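Local coordinates for protein acetyltransferase (Brucella abortus str. 2308 A, PDB 4ZBG) that binds acetyl coenzyme A and, as a GNAT-family acetyltransferase, probably transfers its acetyl group to an amine of an acceptor substrate, at residues 55-60 / 105-110. Residues are numbered along the deposited sequence; the frame is centred on the assembly and turned at random. Where two conformers were deposited one is given.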
loop_
_atom_site.group_PDB
_atom_site.type_symbol
_atom_site.label_atom_id
_atom_site.label_comp_id
_atom_site.label_asym_id
_atom_site.label_seq_id
_atom_site.Cartn_x
_atom_site.Cartn_y
_atom_site.Cartn_z
ATOM N N LEU A 55 -3.486 -0.687 7.356
ATOM C CA LEU A 55 -3.452 0.747 7.174
ATOM C C LEU A 55 -3.919 1.065 5.768
ATOM O O LEU A 55 -3.497 0.419 4.806
ATOM C CB LEU A 55 -2.032 1.268 7.408
ATOM C CG LEU A 55 -1.860 2.778 7.308
ATOM C CD1 LEU A 55 -2.680 3.499 8.352
ATOM C CD2 LEU A 55 -0.391 3.128 7.451
ATOM N N SER A 56 -4.797 2.058 5.655
ATOM C CA SER A 56 -5.361 2.439 4.374
ATOM C C SER A 56 -5.442 3.951 4.377
ATOM O O SER A 56 -6.182 4.530 5.177
ATOM C CB SER A 56 -6.750 1.831 4.223
ATOM O OG SER A 56 -7.352 2.237 3.005
ATOM N N LEU A 57 -4.645 4.587 3.519
ATOM C CA LEU A 57 -4.592 6.045 3.461
ATOM C C LEU A 57 -5.074 6.524 2.114
ATOM O O LEU A 57 -4.833 5.875 1.092
ATOM C CB LEU A 57 -3.167 6.559 3.658
ATOM C CG LEU A 57 -2.427 6.176 4.935
ATOM C CD1 LEU A 57 -1.038 6.797 4.934
ATOM C CD2 LEU A 57 -3.206 6.588 6.170
ATOM N N VAL A 58 -5.731 7.679 2.121
ATOM C CA VAL A 58 -6.123 8.353 0.894
ATOM C C VAL A 58 -5.487 9.732 0.820
ATOM O O VAL A 58 -5.261 10.387 1.841
ATOM C CB VAL A 58 -7.651 8.454 0.736
ATOM C CG1 VAL A 58 -8.270 7.076 0.571
ATOM C CG2 VAL A 58 -8.272 9.226 1.904
ATOM N N ALA A 59 -5.199 10.158 -0.404
ATOM C CA ALA A 59 -4.867 11.537 -0.707
ATOM C C ALA A 59 -6.143 12.156 -1.257
ATOM O O ALA A 59 -6.702 11.663 -2.234
ATOM C CB ALA A 59 -3.776 11.596 -1.744
ATOM N N GLU A 60 -6.594 13.241 -0.633
ATOM C CA GLU A 60 -7.875 13.854 -0.947
ATOM C C GLU A 60 -7.664 15.323 -1.285
ATOM O O GLU A 60 -6.882 16.027 -0.632
ATOM C CB GLU A 60 -8.794 13.724 0.267
ATOM C CG GLU A 60 -10.214 14.243 0.110
ATOM C CD GLU A 60 -11.049 13.910 1.330
ATOM O OE1 GLU A 60 -10.567 14.171 2.454
ATOM O OE2 GLU A 60 -12.161 13.359 1.175
ATOM N N ILE A 105 3.217 6.899 0.205
ATOM C CA ILE A 105 4.140 5.860 0.648
ATOM C C ILE A 105 4.906 6.313 1.887
ATOM O O ILE A 105 4.981 5.585 2.876
ATOM C CB ILE A 105 5.082 5.419 -0.487
ATOM C CG1 ILE A 105 4.282 4.733 -1.601
ATOM C CG2 ILE A 105 6.186 4.524 0.061
ATOM C CD1 ILE A 105 5.029 4.634 -2.912
ATOM N N ARG A 106 5.469 7.520 1.847
ATOM C CA ARG A 106 6.239 8.006 2.989
ATOM C C ARG A 106 5.366 8.114 4.235
ATOM O O ARG A 106 5.787 7.741 5.332
ATOM C CB ARG A 106 6.913 9.342 2.672
ATOM C CG ARG A 106 8.083 9.217 1.714
ATOM C CD ARG A 106 8.926 10.475 1.673
ATOM N NE ARG A 106 9.970 10.376 0.655
ATOM C CZ ARG A 106 9.771 10.634 -0.630
ATOM N NH1 ARG A 106 8.567 10.989 -1.051
ATOM N NH2 ARG A 106 10.769 10.528 -1.500
ATOM N N GLU A 107 4.150 8.621 4.074
ATOM C CA GLU A 107 3.272 8.756 5.218
ATOM C C GLU A 107 2.841 7.388 5.769
ATOM O O GLU A 107 2.805 7.181 6.988
ATOM C CB GLU A 107 2.082 9.652 4.875
ATOM C CG GLU A 107 1.147 9.879 6.036
ATOM C CD GLU A 107 1.814 10.497 7.248
ATOM O OE1 GLU A 107 2.820 11.241 7.114
ATOM O OE2 GLU A 107 1.303 10.241 8.353
ATOM N N GLY A 108 2.528 6.449 4.881
ATOM C CA GLY A 108 2.178 5.107 5.316
ATOM C C GLY A 108 3.293 4.421 6.080
ATOM O O GLY A 108 3.066 3.813 7.132
ATOM N N LEU A 109 4.514 4.525 5.560
ATOM C CA LEU A 109 5.662 3.931 6.237
ATOM C C LEU A 109 5.881 4.575 7.603
ATOM O O LEU A 109 6.194 3.888 8.573
ATOM C CB LEU A 109 6.914 4.062 5.383
ATOM C CG LEU A 109 6.885 3.263 4.081
ATOM C CD1 LEU A 109 8.090 3.652 3.239
ATOM C CD2 LEU A 109 6.853 1.763 4.340
ATOM N N ALA A 110 5.703 5.892 7.680
ATOM C CA ALA A 110 5.895 6.595 8.943
ATOM C C ALA A 110 4.875 6.115 9.968
ATOM O O ALA A 110 5.195 5.922 11.142
ATOM C CB ALA A 110 5.812 8.102 8.743
#
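Leu57 and Leu55 each put one methyl against the backbone of Gly108; both lie near its CA, but the closest atom differs. CD1 of Leu57 stands 3.6 Å from Gly108 N and 3.7 Å from Gly108 CA, whereas CD2 of Leu55 lies 3.5 Å from Gly108 O and 3.9 Å from Gly108 CA. With no side chain at Gly108, the helix backbone itself meets the methyls, and the CA atoms of Leu57 and Gly108 come within 7.1 Å. The first torsions differ accordingly: with CG opposite its own N (chi1 -177°), Leu55 brings CD2 to Gly108 O, while Leu57, with CG opposite its carbonyl carbon (chi1 -58°), brings CD1 to Gly108 N. Both CB atoms head for the helix, as expected of alternate residues on one face of a strand. This is the alpha/beta packing of the GNAT fold, in which helix 100-114, following strand 83-91, packs on one face of the central sheet; here 105-110 runs roughly antiparallel to 55-60, with local axes 9.4 Å apart at 148°. Glu107 joins from the flank through its aliphatic part: CG is 3.9 Å from Leu57 CD1, and the chain then bends at chi2, its OE2 hydrogen-bonding Gln111 one turn further on. No hydrogen bond links the segments. Leu104 and Gln111 extend the helix surface around Leu57, and Ile11 of the neighbouring strand 10-13 touches both Leu57 and Glu107.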